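Long-range contact in elongation factor G (Thermus thermophilus, PDB 2DY1), which binds GTP with magnesium and, as in its family, probably acts as a GTPase elongation factor that drives translocation during protein synthesis: residues 208-220 against 233-247. Sequence-based numbering, arbitrary orientation.
Sequences VLEAIVETDEGLL and ALEKAFHEAVRRGLL
I212 meets L234 and A237 through a first torsion (chi1 -65°) that sets its CG1 beside the backbone nitrogen. This leaves CG2 anti to N, pressed on A237 CB at 3.7 Å, while CD1 reaches the CB of F238 and comes obliquely to its ring, and CG1 lies near L247 CD1. L234 is a single knob in a hole formed by L209, I212 and V213 together with L219 of the next helix; its CD1 meets L209 CD2 at 3.6 Å, the two leucines crossing at about a right angle, and its CD2 touches both I212 CG2 and V213 CG2. L219 spans A233 and A237, one turn apart, with CD2 on A233 CB and CD1 on A237 CB, both 3.6 Å away. A237 and A241, being small, let the chain at I212 to D216 come close. The chi1 of T215 (66°) turns OG1 back to bond I212 O at 2.7 Å, in the carbonyl plane on a lone pair; the same oxygen also accepts from T215 N. T215 OG1 also packs on A241 CB (3.5 Å). A water within bonding distance of T215 OG1 (2.8 Å) and A237 O (2.7 Å) bridges segments that share no direct hydrogen bond. A valine here would probably lose the hydroxyl's bond to I212 O and its hold on the bridging water, leaving A237 O without this link to the other segment. A second water joins T215 O to R244 NH1. D216 caps the next helix, its OD1 accepting from L219 N. L157 of strand 156-165 touches A211, F238 and L247. Helices 208-213 and 233-243, crossing at 67° with axes 9.5 Å apart, pack beside the sheet of the P-loop GTP-binding domain, away from the nucleotide, the second helix closing in a Schellman motif at G245.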
ATOM      1  N   VAL A 208      26.757 -24.457  -8.050  1.00 23.75           N
ATOM      2  CA  VAL A 208      25.906 -23.797  -9.031  1.00 20.29           C
ATOM      3  C   VAL A 208      25.525 -24.764 -10.154  1.00 23.64           C
ATOM      4  O   VAL A 208      24.352 -24.853 -10.531  1.00 22.19           O
ATOM      5  CB  VAL A 208      26.604 -22.552  -9.608  1.00 20.23           C
ATOM      6  CG1 VAL A 208      25.890 -22.083 -10.882  1.00 23.32           C
ATOM      7  CG2 VAL A 208      26.580 -21.435  -8.554  1.00 22.38           C
ATOM      8  N   LEU A 209      26.514 -25.493 -10.668  1.00 24.12           N
ATOM      9  CA  LEU A 209      26.280 -26.468 -11.727  1.00 24.67           C
ATOM     10  C   LEU A 209      25.255 -27.485 -11.272  1.00 24.92           C
ATOM     11  O   LEU A 209      24.277 -27.750 -11.979  1.00 21.99           O
ATOM     12  CB  LEU A 209      27.586 -27.186 -12.095  1.00 28.29           C
ATOM     13  CG  LEU A 209      28.607 -26.368 -12.888  1.00 41.96           C
ATOM     14  CD1 LEU A 209      29.872 -27.191 -13.105  1.00 42.97           C
ATOM     15  CD2 LEU A 209      28.005 -25.955 -14.224  1.00 47.27           C
ATOM     16  N   GLU A 210      25.481 -28.051 -10.093  1.00 22.60           N
ATOM     17  CA  GLU A 210      24.578 -29.042  -9.537  1.00 25.20           C
ATOM     18  C   GLU A 210      23.164 -28.496  -9.330  1.00 28.54           C
ATOM     19  O   GLU A 210      22.184 -29.182  -9.623  1.00 24.00           O
ATOM     20  CB  GLU A 210      25.149 -29.600  -8.220  1.00 29.75           C
ATOM     21  CG  GLU A 210      26.388 -30.542  -8.395  1.00 44.76           C
ATOM     22  CD  GLU A 210      26.855 -31.214  -7.099  1.00 54.75           C
ATOM     23  OE1 GLU A 210      25.999 -31.561  -6.260  1.00 63.24           O
ATOM     24  OE2 GLU A 210      28.079 -31.414  -6.925  1.00 55.40           O
ATOM     25  N   ALA A 211      23.038 -27.255  -8.854  1.00 23.88           N
ATOM     26  CA  ALA A 211      21.699 -26.690  -8.643  1.00 21.83           C
ATOM     27  C   ALA A 211      20.913 -26.529  -9.943  1.00 21.43           C
ATOM     28  O   ALA A 211      19.692 -26.727  -9.971  1.00 21.90           O
ATOM     29  CB  ALA A 211      21.799 -25.334  -7.919  1.00 19.94           C
ATOM     30  N   ILE A 212      21.609 -26.164 -11.012  1.00 17.01           N
ATOM     31  CA  ILE A 212      20.981 -25.982 -12.308  1.00 17.19           C
ATOM     32  C   ILE A 212      20.590 -27.326 -12.913  1.00 21.41           C
ATOM     33  O   ILE A 212      19.469 -27.486 -13.407  1.00 19.42           O
ATOM     34  CB  ILE A 212      21.915 -25.267 -13.276  1.00 17.44           C
ATOM     35  CG1 ILE A 212      22.164 -23.840 -12.758  1.00 21.45           C
ATOM     36  CG2 ILE A 212      21.302 -25.249 -14.692  1.00 20.23           C
ATOM     37  CD1 ILE A 212      23.224 -23.082 -13.505  1.00 18.94           C
ATOM     38  N   VAL A 213      21.517 -28.274 -12.885  1.00 23.08           N
ATOM     39  CA  VAL A 213      21.265 -29.605 -13.434  1.00 29.03           C
ATOM     40  C   VAL A 213      20.013 -30.235 -12.833  1.00 27.68           C
ATOM     41  O   VAL A 213      19.181 -30.794 -13.558  1.00 26.09           O
ATOM     42  CB  VAL A 213      22.492 -30.541 -13.199  1.00 25.05           C
ATOM     43  CG1 VAL A 213      22.117 -32.003 -13.462  1.00 32.40           C
ATOM     44  CG2 VAL A 213      23.615 -30.135 -14.130  1.00 29.69           C
ATOM     45  N   GLU A 214      19.871 -30.124 -11.517  1.00 22.90           N
ATOM     46  CA  GLU A 214      18.729 -30.689 -10.816  1.00 23.74           C
ATOM     47  C   GLU A 214      17.351 -30.159 -11.221  1.00 28.36           C
ATOM     48  O   GLU A 214      16.335 -30.785 -10.919  1.00 27.16           O
ATOM     49  CB  GLU A 214      18.920 -30.528  -9.317  1.00 29.60           C
ATOM     50  CG  GLU A 214      19.999 -31.446  -8.774  1.00 38.89           C
ATOM     51  CD  GLU A 214      20.367 -31.135  -7.344  1.00 45.91           C
ATOM     52  OE1 GLU A 214      21.199 -31.870  -6.771  1.00 51.84           O
ATOM     53  OE2 GLU A 214      19.829 -30.151  -6.793  1.00 55.28           O
ATOM     54  N   THR A 215      17.313 -29.030 -11.923  1.00 27.75           N
ATOM     55  CA  THR A 215      16.039 -28.456 -12.356  1.00 23.80           C
ATOM     56  C   THR A 215      15.637 -28.860 -13.758  1.00 25.09           C
ATOM     57  O   THR A 215      14.559 -28.479 -14.228  1.00 23.37           O
ATOM     58  CB  THR A 215      16.085 -26.924 -12.372  1.00 22.48           C
ATOM     59  OG1 THR A 215      17.003 -26.494 -13.383  1.00 21.32           O
ATOM     60  CG2 THR A 215      16.484 -26.393 -11.026  1.00 23.85           C
ATOM     61  N   ASP A 216      16.492 -29.616 -14.442  1.00 26.01           N
ATOM     62  CA  ASP A 216      16.201 -30.017 -15.811  1.00 24.80           C
ATOM     63  C   ASP A 216      16.322 -31.529 -15.972  1.00 28.99           C
ATOM     64  O   ASP A 216      17.401 -32.102 -15.790  1.00 26.53           O
ATOM     65  CB  ASP A 216      17.147 -29.299 -16.771  1.00 25.85           C
ATOM     66  CG  ASP A 216      16.876 -29.639 -18.221  1.00 34.67           C
ATOM     67  OD1 ASP A 216      17.353 -30.690 -18.690  1.00 39.15           O
ATOM     68  OD2 ASP A 216      16.175 -28.855 -18.893  1.00 37.73           O
ATOM     69  N   GLU A 217      15.207 -32.165 -16.312  1.00 31.52           N
ATOM     70  CA  GLU A 217      15.174 -33.613 -16.469  1.00 30.27           C
ATOM     71  C   GLU A 217      16.216 -34.131 -17.444  1.00 25.99           C
ATOM     72  O   GLU A 217      16.858 -35.143 -17.182  1.00 27.05           O
ATOM     73  CB  GLU A 217      13.768 -34.057 -16.885  1.00 30.83           C
ATOM     74  CG  GLU A 217      12.757 -33.905 -15.758  1.00 37.66           C
ATOM     75  CD  GLU A 217      11.346 -34.300 -16.158  1.00 43.49           C
ATOM     76  OE1 GLU A 217      11.164 -34.820 -17.280  1.00 50.20           O
ATOM     77  OE2 GLU A 217      10.422 -34.093 -15.344  1.00 42.16           O
ATOM     78  N   GLY A 218      16.389 -33.431 -18.562  1.00 28.58           N
ATOM     79  CA  GLY A 218      17.369 -33.847 -19.548  1.00 27.20           C
ATOM     80  C   GLY A 218      18.784 -33.843 -19.006  1.00 30.70           C
ATOM     81  O   GLY A 218      19.501 -34.827 -19.127  1.00 29.61           O
ATOM     82  N   LEU A 219      19.198 -32.733 -18.401  1.00 26.47           N
ATOM     83  CA  LEU A 219      20.544 -32.646 -17.850  1.00 26.21           C
ATOM     84  C   LEU A 219      20.732 -33.539 -16.640  1.00 26.69           C
ATOM     85  O   LEU A 219      21.819 -34.053 -16.387  1.00 29.22           O
ATOM     86  CB  LEU A 219      20.860 -31.202 -17.449  1.00 31.28           C
ATOM     87  CG  LEU A 219      20.880 -30.199 -18.595  1.00 32.33           C
ATOM     88  CD1 LEU A 219      21.308 -28.841 -18.062  1.00 35.13           C
ATOM     89  CD2 LEU A 219      21.835 -30.671 -19.676  1.00 37.37           C
ATOM     90  N   LEU A 220      19.671 -33.718 -15.874  1.00 23.64           N
ATOM     91  CA  LEU A 220      19.757 -34.539 -14.695  1.00 26.65           C
ATOM     92  C   LEU A 220      20.032 -35.983 -15.096  1.00 31.99           C
ATOM     93  O   LEU A 220      20.791 -36.697 -14.431  1.00 32.42           O
ATOM     94  CB  LEU A 220      18.453 -34.441 -13.912  1.00 32.67           C
ATOM     95  CG  LEU A 220      18.428 -35.086 -12.532  1.00 26.93           C
ATOM     96  CD1 LEU A 220      19.666 -34.685 -11.725  1.00 31.55           C
ATOM     97  CD2 LEU A 220      17.159 -34.651 -11.832  1.00 29.93           C
ATOM     98  N   ALA A 233      23.435 -26.079 -23.006  1.00 31.36           N
ATOM     99  CA  ALA A 233      22.387 -26.794 -22.290  1.00 30.63           C
ATOM    100  C   ALA A 233      22.213 -26.205 -20.904  1.00 27.12           C
ATOM    101  O   ALA A 233      21.089 -26.038 -20.430  1.00 27.22           O
ATOM    102  CB  ALA A 233      22.731 -28.278 -22.183  1.00 32.26           C
ATOM    103  N   LEU A 234      23.338 -25.906 -20.262  1.00 28.21           N
ATOM    104  CA  LEU A 234      23.334 -25.323 -18.925  1.00 26.25           C
ATOM    105  C   LEU A 234      22.728 -23.922 -18.925  1.00 26.27           C
ATOM    106  O   LEU A 234      21.972 -23.578 -18.014  1.00 26.64           O
ATOM    107  CB  LEU A 234      24.760 -25.283 -18.355  1.00 27.22           C
ATOM    108  CG  LEU A 234      25.266 -26.590 -17.730  1.00 33.82           C
ATOM    109  CD1 LEU A 234      26.776 -26.540 -17.546  1.00 29.29           C
ATOM    110  CD2 LEU A 234      24.548 -26.828 -16.400  1.00 29.55           C
ATOM    111  N   GLU A 235      23.047 -23.118 -19.935  1.00 27.59           N
ATOM    112  CA  GLU A 235      22.489 -21.757 -20.012  1.00 28.48           C
ATOM    113  C   GLU A 235      20.969 -21.824 -20.118  1.00 27.46           C
ATOM    114  O   GLU A 235      20.250 -21.130 -19.394  1.00 25.71           O
ATOM    115  CB  GLU A 235      23.014 -21.007 -21.241  1.00 36.56           C
ATOM    116  CG  GLU A 235      24.515 -20.797 -21.303  1.00 57.46           C
ATOM    117  CD  GLU A 235      24.941 -20.120 -22.602  1.00 67.80           C
ATOM    118  OE1 GLU A 235      24.540 -18.956 -22.828  1.00 74.49           O
ATOM    119  OE2 GLU A 235      25.669 -20.755 -23.399  1.00 71.18           O
ATOM    120  N   LYS A 236      20.477 -22.661 -21.028  1.00 23.31           N
ATOM    121  CA  LYS A 236      19.039 -22.790 -21.225  1.00 21.24           C
ATOM    122  C   LYS A 236      18.344 -23.321 -19.982  1.00 22.47           C
ATOM    123  O   LYS A 236      17.258 -22.868 -19.631  1.00 23.55           O
ATOM    124  CB  LYS A 236      18.740 -23.699 -22.427  1.00 25.07           C
ATOM    125  CG  LYS A 236      19.183 -23.096 -23.759  1.00 32.74           C
ATOM    126  CD  LYS A 236      18.823 -23.980 -24.952  1.00 42.27           C
ATOM    127  CE  LYS A 236      19.211 -23.307 -26.268  1.00 45.86           C
ATOM    128  NZ  LYS A 236      18.895 -24.146 -27.463  1.00 50.00           N
ATOM    129  N   ALA A 237      18.965 -24.275 -19.297  1.00 20.56           N
ATOM    130  CA  ALA A 237      18.368 -24.816 -18.094  1.00 17.52           C
ATOM    131  C   ALA A 237      18.298 -23.731 -17.011  1.00 17.67           C
ATOM    132  O   ALA A 237      17.298 -23.621 -16.306  1.00 18.30           O
ATOM    133  CB  ALA A 237      19.170 -26.011 -17.593  1.00 20.41           C
ATOM    134  N   PHE A 238      19.372 -22.955 -16.898  1.00 19.47           N
ATOM    135  CA  PHE A 238      19.456 -21.848 -15.931  1.00 16.90           C
ATOM    136  C   PHE A 238      18.308 -20.869 -16.174  1.00 14.43           C
ATOM    137  O   PHE A 238      17.555 -20.563 -15.252  1.00 17.20           O
ATOM    138  CB  PHE A 238      20.799 -21.130 -16.091  1.00 17.74           C
ATOM    139  CG  PHE A 238      20.892 -19.816 -15.343  1.00 15.18           C
ATOM    140  CD1 PHE A 238      20.841 -19.789 -13.962  1.00 20.10           C
ATOM    141  CD2 PHE A 238      21.053 -18.625 -16.040  1.00 21.15           C
ATOM    142  CE1 PHE A 238      20.957 -18.567 -13.260  1.00 18.00           C
ATOM    143  CE2 PHE A 238      21.167 -17.399 -15.352  1.00 20.13           C
ATOM    144  CZ  PHE A 238      21.121 -17.381 -13.968  1.00 19.06           C
ATOM    145  N   HIS A 239      18.171 -20.409 -17.411  1.00 18.15           N
ATOM    146  CA  HIS A 239      17.108 -19.458 -17.771  1.00 16.72           C
ATOM    147  C   HIS A 239      15.724 -20.032 -17.476  1.00 17.80           C
ATOM    148  O   HIS A 239      14.836 -19.342 -16.969  1.00 19.41           O
ATOM    149  CB  HIS A 239      17.194 -19.107 -19.256  1.00 18.81           C
ATOM    150  CG  HIS A 239      16.291 -17.981 -19.662  1.00 20.19           C
ATOM    151  ND1 HIS A 239      16.649 -16.652 -19.529  1.00 19.82           N
ATOM    152  CD2 HIS A 239      15.043 -17.984 -20.184  1.00 18.72           C
ATOM    153  CE1 HIS A 239      15.657 -15.890 -19.955  1.00 16.93           C
ATOM    154  NE2 HIS A 239      14.670 -16.673 -20.358  1.00 21.25           N
ATOM    155  N   GLU A 240      15.539 -21.313 -17.778  1.00 16.53           N
ATOM    156  CA  GLU A 240      14.252 -21.939 -17.554  1.00 15.27           C
ATOM    157  C   GLU A 240      13.948 -22.088 -16.072  1.00 14.22           C
ATOM    158  O   GLU A 240      12.806 -21.914 -15.636  1.00 17.93           O
ATOM    159  CB  GLU A 240      14.244 -23.302 -18.276  1.00 18.05           C
ATOM    160  CG  GLU A 240      12.934 -24.044 -18.249  1.00 30.45           C
ATOM    161  CD  GLU A 240      11.806 -23.324 -18.966  1.00 30.30           C
ATOM    162  OE1 GLU A 240      12.066 -22.389 -19.762  1.00 29.80           O
ATOM    163  OE2 GLU A 240      10.650 -23.720 -18.729  1.00 39.07           O
ATOM    164  N   ALA A 241      14.970 -22.385 -15.270  1.00 15.20           N
ATOM    165  CA  ALA A 241      14.752 -22.534 -13.845  1.00 12.06           C
ATOM    166  C   ALA A 241      14.378 -21.188 -13.206  1.00 11.97           C
ATOM    167  O   ALA A 241      13.534 -21.135 -12.318  1.00 13.96           O
ATOM    168  CB  ALA A 241      16.007 -23.100 -13.154  1.00 16.09           C
ATOM    169  N   VAL A 242      15.040 -20.123 -13.645  1.00 15.55           N
ATOM    170  CA  VAL A 242      14.743 -18.804 -13.084  1.00 11.63           C
ATOM    171  C   VAL A 242      13.327 -18.406 -13.503  1.00 12.14           C
ATOM    172  O   VAL A 242      12.568 -17.884 -12.686  1.00 13.51           O
ATOM    173  CB  VAL A 242      15.772 -17.757 -13.552  1.00 12.38           C
ATOM    174  CG1 VAL A 242      15.382 -16.341 -13.021  1.00 12.25           C
ATOM    175  CG2 VAL A 242      17.146 -18.128 -12.991  1.00 15.39           C
ATOM    176  N   ARG A 243      12.986 -18.671 -14.761  1.00 12.26           N
ATOM    177  CA  ARG A 243      11.648 -18.366 -15.275  1.00 14.96           C
ATOM    178  C   ARG A 243      10.548 -18.990 -14.402  1.00 15.35           C
ATOM    179  O   ARG A 243       9.499 -18.371 -14.174  1.00 17.08           O
ATOM    180  CB  ARG A 243      11.504 -18.873 -16.716  1.00 16.68           C
ATOM    181  CG  ARG A 243      10.140 -18.539 -17.349  1.00 19.46           C
ATOM    182  CD  ARG A 243      10.006 -19.135 -18.742  1.00 21.96           C
ATOM    183  NE  ARG A 243       9.813 -20.590 -18.717  1.00 26.07           N
ATOM    184  CZ  ARG A 243       8.700 -21.209 -18.323  1.00 31.98           C
ATOM    185  NH1 ARG A 243       7.645 -20.520 -17.906  1.00 30.56           N
ATOM    186  NH2 ARG A 243       8.629 -22.536 -18.368  1.00 29.56           N
ATOM    187  N   ARG A 244      10.789 -20.214 -13.919  1.00 16.52           N
ATOM    188  CA  ARG A 244       9.834 -20.954 -13.102  1.00 16.76           C
ATOM    189  C   ARG A 244       9.919 -20.680 -11.601  1.00 19.18           C
ATOM    190  O   ARG A 244       9.193 -21.275 -10.800  1.00 20.49           O
ATOM    191  CB  ARG A 244      10.008 -22.460 -13.369  1.00 14.77           C
ATOM    192  CG  ARG A 244       9.647 -22.879 -14.772  1.00 17.78           C
ATOM    193  CD  ARG A 244      10.056 -24.332 -15.020  1.00 30.37           C
ATOM    194  NE  ARG A 244       9.449 -24.862 -16.236  1.00 36.84           N
ATOM    195  CZ  ARG A 244      10.003 -25.790 -17.012  1.00 45.81           C
ATOM    196  NH1 ARG A 244      11.188 -26.297 -16.705  1.00 44.62           N
ATOM    197  NH2 ARG A 244       9.367 -26.207 -18.099  1.00 48.74           N
ATOM    198  N   GLY A 245      10.803 -19.762 -11.211  1.00 16.43           N
ATOM    199  CA  GLY A 245      10.937 -19.442  -9.807  1.00 15.57           C
ATOM    200  C   GLY A 245      11.578 -20.547  -8.994  1.00 16.87           C
ATOM    201  O   GLY A 245      11.332 -20.647  -7.791  1.00 17.71           O
ATOM    202  N   LEU A 246      12.407 -21.357  -9.652  1.00 18.61           N
ATOM    203  CA  LEU A 246      13.083 -22.471  -8.993  1.00 19.30           C
ATOM    204  C   LEU A 246      14.501 -22.134  -8.530  1.00 14.64           C
ATOM    205  O   LEU A 246      15.101 -22.876  -7.745  1.00 16.67           O
ATOM    206  CB  LEU A 246      13.112 -23.684  -9.927  1.00 19.28           C
ATOM    207  CG  LEU A 246      11.734 -24.199 -10.370  1.00 24.43           C
ATOM    208  CD1 LEU A 246      11.934 -25.342 -11.347  1.00 26.51           C
ATOM    209  CD2 LEU A 246      10.926 -24.648  -9.162  1.00 26.51           C
ATOM    210  N   LEU A 247      15.040 -21.023  -9.029  1.00 15.56           N
ATOM    211  CA  LEU A 247      16.373 -20.587  -8.625  1.00 12.87           C
ATOM    212  C   LEU A 247      16.344 -19.067  -8.597  1.00 13.41           C
ATOM    213  O   LEU A 247      15.715 -18.447  -9.445  1.00 14.61           O
ATOM    214  CB  LEU A 247      17.441 -21.050  -9.605  1.00 14.86           C
ATOM    215  CG  LEU A 247      17.786 -22.556  -9.639  1.00 12.98           C
ATOM    216  CD1 LEU A 247      18.852 -22.790 -10.708  1.00 16.77           C
ATOM    217  CD2 LEU A 247      18.261 -23.022  -8.263  1.00 19.68           C
TER
HETATM  218  O   HOH W   1      15.741 -25.817 -15.809  1.00 20.89           O
HETATM  219  O   HOH W   2      12.944 -25.787 -14.786  1.00 28.92           O
HETATM  220  O   HOH W   3      14.229 -27.427 -17.421  1.00 42.29           O